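Local coordinates for 11R-lipoxygenase (Gersemia fruticosa, PDB 3VF1), which probably catalyses, with a non-heme iron and under calcium regulation, the insertion of molecular oxygen into polyunsaturated fatty acids, at residues A[134-140]-A[413-419]; A[510-514]-A[650-655]. One frame throughout, in Å; residues are numbered along the deposited sequence.

Contact 1: A[134-140]-A[413-419]; sequences YEGKAIL and SVHPVWK
Ile-139 and Val-414 meet through their backbones: Ile-139 N donates to Val-414 O at 2.9 Å, with a nearly straight N-H...O angle of 164°, while Ala-138 CA lies 3.3 Å from Val-414 O and adds a CA-H...O contact. On one side of this bond Val-414 reaches over a face of the Tyr-134 ring, its CB 3.7 Å from the ring centroid in a CH-pi contact. CG2 of Val-414, anti to its backbone N, still borders the ring and also packs on Ile-139 CB and beside Lys-137 O. Ser-413 OG sits at the edge of the tyrosine ring, 3.4 Å from Tyr-134 CD2; this hydroxyl and the phenol OH of Tyr-134 both bond to Glu-157. With an alanine in place of Tyr-134, Val-414 would probably face a gap and Glu-157 would lose one of its two hydroxyl partners. On the other side, Leu-140 CD2 touches both Pro-416 CG, at 3.6 Å, and the His-415 ring, the latter as an off-centre CH-pi contact. That histidine is the N-cap of helix 416-425: its ND1 accepts from Val-417 N in the ring plane, and NE2 bonds to Asp-524. Lys-419 stretches past Ala-138 and bends at its last torsion, placing NZ 3.4 Å from Gly-136 O, a weak bond beside one to Leu-649 O. The chain leaving the PLAT beta-sandwich is thus joined to the catalytic domain by one strong backbone hydrogen bond and apolar contacts, while polar side-chain ends find partners around them.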
ATOM      1  N   TYR A 134       1.269  28.689  -2.656  1.00 42.49           N
ATOM      2  CA  TYR A 134       2.565  29.296  -2.368  1.00 40.09           C
ATOM      3  C   TYR A 134       3.500  29.138  -3.554  1.00 43.05           C
ATOM      4  O   TYR A 134       3.220  28.379  -4.481  1.00 46.36           O
ATOM      5  CB  TYR A 134       3.217  28.638  -1.152  1.00 41.41           C
ATOM      6  CG  TYR A 134       2.380  28.653   0.104  1.00 42.31           C
ATOM      7  CD1 TYR A 134       2.451  29.712   0.997  1.00 48.35           C
ATOM      8  CD2 TYR A 134       1.534  27.598   0.406  1.00 42.66           C
ATOM      9  CE1 TYR A 134       1.695  29.722   2.151  1.00 43.22           C
ATOM     10  CE2 TYR A 134       0.776  27.600   1.552  1.00 43.60           C
ATOM     11  CZ  TYR A 134       0.858  28.662   2.420  1.00 43.26           C
ATOM     12  OH  TYR A 134       0.096  28.647   3.562  1.00 47.05           O
ATOM     13  N   GLU A 135       4.618  29.852  -3.514  1.00 45.31           N
ATOM     14  CA  GLU A 135       5.669  29.685  -4.509  1.00 45.63           C
ATOM     15  C   GLU A 135       6.473  28.434  -4.158  1.00 44.61           C
ATOM     16  O   GLU A 135       6.546  28.047  -2.992  1.00 44.69           O
ATOM     17  CB  GLU A 135       6.563  30.926  -4.546  1.00 43.19           C
ATOM     18  CG  GLU A 135       7.387  31.078  -5.816  1.00 45.52           C
ATOM     19  CD  GLU A 135       8.683  30.291  -5.782  1.00 51.65           C
ATOM     20  OE1 GLU A 135       9.141  29.940  -4.674  1.00 50.52           O
ATOM     21  OE2 GLU A 135       9.249  30.027  -6.865  1.00 52.56           O
ATOM     22  N   GLY A 136       7.067  27.806  -5.170  1.00 45.91           N
ATOM     23  CA  GLY A 136       7.736  26.522  -5.010  1.00 45.62           C
ATOM     24  C   GLY A 136       8.535  26.351  -3.730  1.00 44.62           C
ATOM     25  O   GLY A 136       8.387  25.347  -3.032  1.00 44.29           O
ATOM     26  N   LYS A 137       9.385  27.328  -3.428  1.00 43.92           N
ATOM     27  CA  LYS A 137      10.263  27.277  -2.259  1.00 42.43           C
ATOM     28  C   LYS A 137       9.554  26.710  -1.026  1.00 40.42           C
ATOM     29  O   LYS A 137       8.474  27.167  -0.654  1.00 39.85           O
ATOM     30  CB  LYS A 137      10.788  28.682  -1.953  1.00 47.39           C
ATOM     31  CG  LYS A 137      11.995  28.729  -1.031  1.00 52.01           C
ATOM     32  CD  LYS A 137      12.334  30.168  -0.660  1.00 59.37           C
ATOM     33  CE  LYS A 137      13.597  30.260   0.186  1.00 62.72           C
ATOM     34  NZ  LYS A 137      14.837  30.030  -0.611  1.00 66.37           N
ATOM     35  N   ALA A 138      10.171  25.713  -0.396  1.00 35.94           N
ATOM     36  CA  ALA A 138       9.632  25.128   0.828  1.00 36.37           C
ATOM     37  C   ALA A 138      10.161  25.891   2.037  1.00 38.15           C
ATOM     38  O   ALA A 138      11.344  26.225   2.100  1.00 41.80           O
ATOM     39  CB  ALA A 138      10.000  23.653   0.923  1.00 36.80           C
ATOM     40  N   ILE A 139       9.281  26.159   2.997  1.00 38.72           N
ATOM     41  CA  ILE A 139       9.620  27.025   4.122  1.00 36.82           C
ATOM     42  C   ILE A 139       9.089  26.483   5.444  1.00 36.66           C
ATOM     43  O   ILE A 139       7.884  26.294   5.610  1.00 39.36           O
ATOM     44  CB  ILE A 139       9.047  28.440   3.911  1.00 40.95           C
ATOM     45  CG1 ILE A 139       9.562  29.032   2.598  1.00 41.32           C
ATOM     46  CG2 ILE A 139       9.407  29.343   5.083  1.00 41.87           C
ATOM     47  CD1 ILE A 139       8.867  30.310   2.191  1.00 43.32           C
ATOM     48  N   LEU A 140       9.996  26.240   6.384  1.00 37.60           N
ATOM     49  CA  LEU A 140       9.616  25.823   7.729  1.00 39.56           C
ATOM     50  C   LEU A 140       9.005  26.998   8.484  1.00 40.22           C
ATOM     51  O   LEU A 140       9.334  28.152   8.210  1.00 44.56           O
ATOM     52  CB  LEU A 140      10.842  25.305   8.483  1.00 40.78           C
ATOM     53  CG  LEU A 140      11.507  24.061   7.896  1.00 39.77           C
ATOM     54  CD1 LEU A 140      12.845  23.796   8.567  1.00 35.62           C
ATOM     55  CD2 LEU A 140      10.589  22.862   8.044  1.00 40.68           C
ATOM     56  N   SER A 413       0.878  23.397   2.754  1.00 35.95           N
ATOM     57  CA  SER A 413       1.487  22.912   1.519  1.00 33.24           C
ATOM     58  C   SER A 413       2.854  23.537   1.227  1.00 33.83           C
ATOM     59  O   SER A 413       3.509  23.169   0.251  1.00 33.07           O
ATOM     60  CB  SER A 413       0.542  23.150   0.336  1.00 37.83           C
ATOM     61  OG  SER A 413       0.160  24.510   0.253  1.00 42.60           O
ATOM     62  N   VAL A 414       3.280  24.482   2.062  1.00 32.67           N
ATOM     63  CA  VAL A 414       4.588  25.113   1.896  1.00 33.68           C
ATOM     64  C   VAL A 414       5.661  24.372   2.698  1.00 31.00           C
ATOM     65  O   VAL A 414       6.854  24.624   2.542  1.00 29.22           O
ATOM     66  CB  VAL A 414       4.552  26.601   2.324  1.00 36.67           C
ATOM     67  CG1 VAL A 414       4.429  26.728   3.838  1.00 35.29           C
ATOM     68  CG2 VAL A 414       5.787  27.336   1.819  1.00 31.81           C
ATOM     69  N   HIS A 415       5.225  23.449   3.548  1.00 31.86           N
ATOM     70  CA  HIS A 415       6.135  22.672   4.384  1.00 31.94           C
ATOM     71  C   HIS A 415       6.828  21.584   3.555  1.00 35.50           C
ATOM     72  O   HIS A 415       6.182  20.901   2.760  1.00 35.11           O
ATOM     73  CB  HIS A 415       5.350  22.036   5.531  1.00 31.13           C
ATOM     74  CG  HIS A 415       6.205  21.571   6.669  1.00 36.15           C
ATOM     75  ND1 HIS A 415       7.223  20.657   6.512  1.00 36.65           N
ATOM     76  CD2 HIS A 415       6.181  21.883   7.986  1.00 36.54           C
ATOM     77  CE1 HIS A 415       7.796  20.432   7.680  1.00 37.84           C
ATOM     78  NE2 HIS A 415       7.183  21.163   8.592  1.00 37.02           N
ATOM     79  N   PRO A 416       8.149  21.421   3.737  1.00 34.12           N
ATOM     80  CA  PRO A 416       8.923  20.451   2.948  1.00 33.85           C
ATOM     81  C   PRO A 416       8.467  19.000   3.119  1.00 33.03           C
ATOM     82  O   PRO A 416       8.504  18.236   2.158  1.00 35.69           O
ATOM     83  CB  PRO A 416      10.354  20.627   3.474  1.00 31.38           C
ATOM     84  CG  PRO A 416      10.205  21.289   4.801  1.00 34.36           C
ATOM     85  CD  PRO A 416       9.007  22.170   4.670  1.00 35.93           C
ATOM     86  N   VAL A 417       8.053  18.630   4.327  1.00 32.99           N
ATOM     87  CA  VAL A 417       7.579  17.276   4.597  1.00 32.34           C
ATOM     88  C   VAL A 417       6.259  16.995   3.883  1.00 33.33           C
ATOM     89  O   VAL A 417       6.031  15.883   3.410  1.00 34.10           O
ATOM     90  CB  VAL A 417       7.408  17.033   6.108  1.00 27.96           C
ATOM     91  CG1 VAL A 417       6.695  15.712   6.365  1.00 28.73           C
ATOM     92  CG2 VAL A 417       8.759  17.057   6.800  1.00 30.64           C
ATOM     93  N   TRP A 418       5.393  18.001   3.808  1.00 31.77           N
ATOM     94  CA  TRP A 418       4.150  17.865   3.056  1.00 31.71           C
ATOM     95  C   TRP A 418       4.453  17.544   1.599  1.00 31.01           C
ATOM     96  O   TRP A 418       3.808  16.690   0.990  1.00 31.88           O
ATOM     97  CB  TRP A 418       3.317  19.144   3.133  1.00 32.32           C
ATOM     98  CG  TRP A 418       2.277  19.218   2.057  1.00 28.70           C
ATOM     99  CD1 TRP A 418       2.445  19.698   0.790  1.00 30.15           C
ATOM    100  CD2 TRP A 418       0.915  18.786   2.144  1.00 28.97           C
ATOM    101  NE1 TRP A 418       1.271  19.597   0.085  1.00 29.22           N
ATOM    102  CE2 TRP A 418       0.316  19.040   0.893  1.00 29.72           C
ATOM    103  CE3 TRP A 418       0.143  18.211   3.157  1.00 30.98           C
ATOM    104  CZ2 TRP A 418      -1.019  18.741   0.632  1.00 30.13           C
ATOM    105  CZ3 TRP A 418      -1.182  17.915   2.894  1.00 31.54           C
ATOM    106  CH2 TRP A 418      -1.749  18.181   1.642  1.00 31.35           C
ATOM    107  N   LYS A 419       5.437  18.241   1.040  1.00 30.64           N
ATOM    108  CA  LYS A 419       5.839  18.032  -0.345  1.00 35.17           C
ATOM    109  C   LYS A 419       6.447  16.646  -0.517  1.00 34.56           C
ATOM    110  O   LYS A 419       6.238  15.985  -1.533  1.00 33.44           O
ATOM    111  CB  LYS A 419       6.859  19.089  -0.771  1.00 35.38           C
ATOM    112  CG  LYS A 419       6.333  20.514  -0.762  1.00 34.83           C
ATOM    113  CD  LYS A 419       7.422  21.492  -1.173  1.00 36.09           C
ATOM    114  CE  LYS A 419       6.928  22.930  -1.165  1.00 38.88           C
ATOM    115  NZ  LYS A 419       5.897  23.184  -2.209  1.00 42.14           N
TER
HETATM  116  O   HOH W   1       1.105  25.383  -2.358  1.00 46.64           O
HETATM  117  O   HOH W   2       5.576  26.082  -1.571  1.00 39.28           O

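Contact 2: A[510-514]-A[650-655]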
ATOM      1  N   ILE A 510      16.703  15.076   1.795  1.00 30.73           N
ATOM      2  CA  ILE A 510      15.674  16.108   1.795  1.00 31.41           C
ATOM      3  C   ILE A 510      15.600  16.803   3.148  1.00 33.44           C
ATOM      4  O   ILE A 510      15.584  18.029   3.226  1.00 33.32           O
ATOM      5  CB  ILE A 510      14.288  15.520   1.467  1.00 32.61           C
ATOM      6  CG1 ILE A 510      14.259  14.983   0.032  1.00 30.56           C
ATOM      7  CG2 ILE A 510      13.200  16.569   1.664  1.00 30.71           C
ATOM      8  CD1 ILE A 510      14.567  16.025  -1.027  1.00 32.80           C
ATOM      9  N   ILE A 511      15.556  16.013   4.214  1.00 35.37           N
ATOM     10  CA  ILE A 511      15.415  16.551   5.561  1.00 31.23           C
ATOM     11  C   ILE A 511      16.613  17.408   5.970  1.00 35.16           C
ATOM     12  O   ILE A 511      16.456  18.409   6.667  1.00 35.79           O
ATOM     13  CB  ILE A 511      15.216  15.422   6.590  1.00 33.62           C
ATOM     14  CG1 ILE A 511      13.861  14.742   6.373  1.00 34.88           C
ATOM     15  CG2 ILE A 511      15.311  15.959   8.013  1.00 35.77           C
ATOM     16  CD1 ILE A 511      12.668  15.664   6.537  1.00 33.04           C
ATOM     17  N   GLN A 512      17.807  17.022   5.534  1.00 35.23           N
ATOM     18  CA  GLN A 512      19.014  17.760   5.899  1.00 34.51           C
ATOM     19  C   GLN A 512      19.182  19.038   5.079  1.00 36.56           C
ATOM     20  O   GLN A 512      20.041  19.864   5.378  1.00 37.47           O
ATOM     21  CB  GLN A 512      20.252  16.870   5.767  1.00 32.69           C
ATOM     22  CG  GLN A 512      20.338  15.802   6.849  1.00 39.93           C
ATOM     23  CD  GLN A 512      21.645  15.032   6.816  1.00 46.16           C
ATOM     24  OE1 GLN A 512      22.492  15.256   5.950  1.00 44.77           O
ATOM     25  NE2 GLN A 512      21.815  14.120   7.767  1.00 41.64           N
ATOM     26  N   ILE A 513      18.358  19.198   4.048  1.00 35.42           N
ATOM     27  CA  ILE A 513      18.338  20.434   3.274  1.00 33.84           C
ATOM     28  C   ILE A 513      17.633  21.544   4.049  1.00 36.72           C
ATOM     29  O   ILE A 513      18.011  22.713   3.955  1.00 37.71           O
ATOM     30  CB  ILE A 513      17.624  20.242   1.917  1.00 35.71           C
ATOM     31  CG1 ILE A 513      18.524  19.477   0.944  1.00 33.14           C
ATOM     32  CG2 ILE A 513      17.247  21.588   1.310  1.00 33.77           C
ATOM     33  CD1 ILE A 513      17.830  19.063  -0.338  1.00 34.23           C
ATOM     34  N   TYR A 514      16.614  21.174   4.820  1.00 34.07           N
ATOM     35  CA  TYR A 514      15.775  22.154   5.507  1.00 36.56           C
ATOM     36  C   TYR A 514      16.021  22.198   7.014  1.00 37.31           C
ATOM     37  O   TYR A 514      15.891  23.251   7.637  1.00 39.97           O
ATOM     38  CB  TYR A 514      14.303  21.864   5.212  1.00 32.50           C
ATOM     39  CG  TYR A 514      13.995  21.888   3.735  1.00 33.90           C
ATOM     40  CD1 TYR A 514      13.746  23.085   3.079  1.00 37.51           C
ATOM     41  CD2 TYR A 514      13.973  20.718   2.992  1.00 36.38           C
ATOM     42  CE1 TYR A 514      13.476  23.115   1.726  1.00 36.06           C
ATOM     43  CE2 TYR A 514      13.703  20.737   1.637  1.00 37.02           C
ATOM     44  CZ  TYR A 514      13.454  21.939   1.010  1.00 38.15           C
ATOM     45  OH  TYR A 514      13.186  21.968  -0.338  1.00 38.34           O
ATOM     46  N   PHE A 650       8.230  20.445  -5.180  1.00 37.88           N
ATOM     47  CA  PHE A 650       9.466  21.107  -4.773  1.00 37.28           C
ATOM     48  C   PHE A 650       9.928  22.121  -5.812  1.00 39.97           C
ATOM     49  O   PHE A 650       9.968  21.828  -7.006  1.00 41.46           O
ATOM     50  CB  PHE A 650      10.576  20.080  -4.536  1.00 34.80           C
ATOM     51  CG  PHE A 650      10.451  19.341  -3.236  1.00 35.22           C
ATOM     52  CD1 PHE A 650      10.837  19.937  -2.050  1.00 32.88           C
ATOM     53  CD2 PHE A 650       9.959  18.046  -3.200  1.00 35.36           C
ATOM     54  CE1 PHE A 650      10.728  19.261  -0.851  1.00 31.27           C
ATOM     55  CE2 PHE A 650       9.850  17.366  -2.006  1.00 34.65           C
ATOM     56  CZ  PHE A 650      10.235  17.975  -0.828  1.00 34.68           C
ATOM     57  N   GLY A 651      10.273  23.317  -5.345  1.00 40.62           N
ATOM     58  CA  GLY A 651      10.825  24.346  -6.206  1.00 39.05           C
ATOM     59  C   GLY A 651      12.320  24.503  -6.003  1.00 37.09           C
ATOM     60  O   GLY A 651      13.039  24.919  -6.913  1.00 36.73           O
ATOM     61  N   ASP A 652      12.791  24.164  -4.807  1.00 37.91           N
ATOM     62  CA  ASP A 652      14.201  24.315  -4.472  1.00 35.38           C
ATOM     63  C   ASP A 652      15.068  23.395  -5.323  1.00 34.11           C
ATOM     64  O   ASP A 652      14.813  22.197  -5.415  1.00 37.51           O
ATOM     65  CB  ASP A 652      14.429  24.019  -2.988  1.00 38.61           C
ATOM     66  CG  ASP A 652      13.516  24.827  -2.084  1.00 39.05           C
ATOM     67  OD1 ASP A 652      13.807  26.018  -1.852  1.00 42.98           O
ATOM     68  OD2 ASP A 652      12.508  24.267  -1.603  1.00 42.07           O
ATOM     69  N   ALA A 653      16.098  23.966  -5.940  1.00 34.26           N
ATOM     70  CA  ALA A 653      16.980  23.212  -6.823  1.00 34.58           C
ATOM     71  C   ALA A 653      17.744  22.132  -6.060  1.00 34.45           C
ATOM     72  O   ALA A 653      18.172  21.137  -6.645  1.00 34.39           O
ATOM     73  CB  ALA A 653      17.950  24.152  -7.524  1.00 32.79           C
ATOM     74  N   ALA A 654      17.917  22.332  -4.757  1.00 32.13           N
ATOM     75  CA  ALA A 654      18.606  21.354  -3.924  1.00 34.18           C
ATOM     76  C   ALA A 654      17.755  20.095  -3.764  1.00 33.92           C
ATOM     77  O   ALA A 654      18.280  18.984  -3.689  1.00 30.95           O
ATOM     78  CB  ALA A 654      18.934  21.949  -2.567  1.00 31.63           C
ATOM     79  N   ALA A 655      16.440  20.276  -3.710  1.00 34.18           N
ATOM     80  CA  ALA A 655      15.519  19.149  -3.616  1.00 29.35           C
ATOM     81  C   ALA A 655      15.564  18.332  -4.904  1.00 32.87           C
ATOM     82  O   ALA A 655      15.565  17.104  -4.871  1.00 33.27           O
ATOM     83  CB  ALA A 655      14.108  19.638  -3.347  1.00 30.47           C
TER
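The C-terminal part of helix 491-514 packs against the N-terminal start of helix 653-676 and the loop leading into it, a helix-end contact within the largely helical catalytic domain of the lipoxygenase. Its polar link is a single hydrogen bond, from Tyr-514 OH to Asp-652 OD2 at 2.7 Å. The two side chains approach from opposite directions, and their flat groups are strongly turned, ring and carboxylate planes being 70° apart. OD2 lies at the edge of the tyrosine ring, near its plane, whereas the hydroxyl comes to the carboxylate from above, 48° out of its plane. Asp-652 holds the N-cap position of helix 653-676, but its carboxylate makes no capping bond; OD2 instead takes a probable second donor, the backbone N of Ala-138. Two donors on one oxygen would be expected to favour a charged carboxylate.

The phenol oxygen also lies at the edge of the Phe-650 ring, with Tyr-514 OH 3.5 Å from Phe-650 CD1, and the two aromatic side chains cross at a slant. Ile-513 CG2 lies over the centre of one face of the tyrosine ring, 3.6 Å above its plane. From the same isoleucine, with chi2 extended (171°), CD1 reaches the backbone of Ala-654 as well as its CB, 3.8 Å away. One turn earlier Ile-510 splits its branches: CG2 meets Phe-650 CZ at 4.1 Å, and CD1 reaches Ala-655 CB at 4.3 Å.

Around this junction, helix 416-425 supplies Pro-416 against Tyr-514, Leu-420 against Ile-510 and Lys-419 against Phe-650, while helix 557-579 packs on Ile-511.

Contact 1 is the more deeply buried and joins two domains, the loop after strand 130-134 of the PLAT sandwich to the start of helix 416-425; contact 2 is partly exposed and joins two helix-terminal regions inside the catalytic domain. The first combines a backbone hydrogen bond with apolar packing, whereas the second has a tyrosine-carboxylate bond as its polar link. They are neighbours, with centres about 10 Å apart. Asp-652 is shared by both, facing the loop of contact 1 as well as its own tyrosine, and Leu-140 packs on Tyr-514. The interdomain loop therefore meets Tyr-514 and Asp-652 of contact 2 as well as helix 416-425.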